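PDB 2O0Y: transcriptional regulator from Rhodococcus sp., which probably binds DNA and regulates transcription as an IclR-family regulator. Local coordinates for residues G154-L159 with G217-A222. Sequence-based numbering, arbitrary orientation.
Sequences GKILLL and GTVVAA
Val219 and Ala222 meet Ile156, Leu157 and Leu159 where the short helix 152-157 lies against one face of the antiparallel sheet in the IclR C-terminal domain, a GAF-like fold; the pairing is a worked example of helix-on-sheet packing made by small and branched apolar groups. In sequence order, the turn comes first: the backbone N atoms of Gly217 and Thr218 both donate hydrogen bonds to Asp214 OD1, which ties down the link between strands 205-213 and 219-228, and Gly217 adopts backbone angles at which a side chain would jam against the preceding carbonyl.

Val219 then forks, one methyl to Ile156 and the other to Leu159. CG1 stands anti to the backbone N of Val219 (chi1 179°). That methyl rests 3.8 Å from Ile156 O and 4.1 Å from Ile156 CG2. The second methyl, Val219 CG2, lies 4.0 Å from Leu159 CD1. An alanine here would remove both prongs and would probably open a gap beside Ile156 CG2 and leave Leu159 CD1 without its neighbour on the strand.

Val220 and Ala221 both face Leu212, a classic beta bulge. CB of both Val220 and Ala221 points away from 154-159, yet the backbone of Ala221 is still touched: Leu157 CD2 approaches Ala221 CA at 4.0 Å. Past the bulge, the methyl of Ala222 points toward 154-159, while the backbone pairs with Tyr117 of the adjoining strand. Ile156 also touches Pro211 and Ser209 of strand 205-213, and its CG1 branch leads away from the 217-222 segment. The other branch, CG2, stands anti to the backbone N and comes down on Ala222 CB at 3.6 Å, with Leu157 CG 4.2 Å from the same Ala222 CB.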
# COMPACT_ATOMS: atom_id res chain seq x y z
N GLY B 154 -1.37 13.67 17.17
CA GLY B 154 -1.93 12.34 17.44
C GLY B 154 -3.41 12.40 17.82
O GLY B 154 -4.22 11.61 17.34
N LYS B 155 -3.78 13.31 18.73
CA LYS B 155 -5.17 13.46 19.13
C LYS B 155 -6.09 14.02 18.02
O LYS B 155 -7.28 13.75 18.01
CB LYS B 155 -5.28 14.30 20.41
CG LYS B 155 -4.85 13.49 21.65
CD LYS B 155 -4.77 14.36 22.93
CE LYS B 155 -3.33 14.79 23.27
NZ LYS B 155 -2.47 13.66 23.85
N ILE B 156 -5.53 14.79 17.09
CA ILE B 156 -6.31 15.25 15.93
C ILE B 156 -6.55 14.04 15.01
O ILE B 156 -7.67 13.79 14.62
CB ILE B 156 -5.64 16.41 15.17
CG1 ILE B 156 -5.66 17.71 16.02
CG2 ILE B 156 -6.28 16.63 13.77
CD1 ILE B 156 -7.06 18.32 16.19
N LEU B 157 -5.51 13.25 14.71
CA LEU B 157 -5.70 12.07 13.85
C LEU B 157 -6.69 11.10 14.44
O LEU B 157 -7.39 10.42 13.69
CB LEU B 157 -4.37 11.37 13.58
CG LEU B 157 -3.41 12.26 12.78
CD1 LEU B 157 -1.99 11.67 12.86
CD2 LEU B 157 -3.91 12.35 11.31
N LEU B 158 -6.76 11.00 15.77
CA LEU B 158 -7.65 10.01 16.39
C LEU B 158 -9.10 10.45 16.32
O LEU B 158 -9.97 9.70 16.72
CB LEU B 158 -7.27 9.73 17.85
CG LEU B 158 -6.00 8.90 18.02
CD1 LEU B 158 -5.47 8.95 19.47
CD2 LEU B 158 -6.25 7.44 17.53
N LEU B 159 -9.35 11.67 15.82
CA LEU B 159 -10.72 12.15 15.58
C LEU B 159 -11.39 11.26 14.57
O LEU B 159 -12.61 11.03 14.66
CB LEU B 159 -10.74 13.58 15.03
CG LEU B 159 -10.40 14.76 15.95
CD1 LEU B 159 -10.37 16.08 15.15
CD2 LEU B 159 -11.38 14.88 17.08
N GLY B 217 -15.63 15.84 5.07
CA GLY B 217 -15.39 16.43 6.38
C GLY B 217 -14.68 15.43 7.27
O GLY B 217 -14.43 15.70 8.44
N THR B 218 -14.32 14.27 6.71
CA THR B 218 -13.53 13.29 7.46
C THR B 218 -12.08 13.79 7.64
O THR B 218 -11.49 14.32 6.70
CB THR B 218 -13.51 11.95 6.70
OG1 THR B 218 -14.86 11.47 6.50
CG2 THR B 218 -12.70 10.91 7.46
N VAL B 219 -11.52 13.62 8.84
CA VAL B 219 -10.13 14.06 9.12
C VAL B 219 -9.18 13.11 8.45
O VAL B 219 -9.19 11.91 8.76
CB VAL B 219 -9.87 14.12 10.65
CG1 VAL B 219 -8.42 14.56 11.00
CG2 VAL B 219 -10.89 15.08 11.31
N VAL B 220 -8.39 13.63 7.51
CA VAL B 220 -7.44 12.80 6.77
C VAL B 220 -6.00 13.16 7.13
O VAL B 220 -5.09 12.42 6.83
CB VAL B 220 -7.61 12.93 5.24
CG1 VAL B 220 -9.00 12.31 4.80
CG2 VAL B 220 -7.45 14.37 4.77
N ALA B 221 -5.80 14.28 7.79
CA ALA B 221 -4.43 14.69 8.14
C ALA B 221 -4.54 15.73 9.23
O ALA B 221 -5.64 16.18 9.54
CB ALA B 221 -3.69 15.28 6.91
N ALA B 222 -3.41 16.10 9.82
CA ALA B 222 -3.41 17.09 10.90
C ALA B 222 -2.34 18.13 10.57
O ALA B 222 -1.16 17.80 10.42
CB ALA B 222 -3.10 16.40 12.19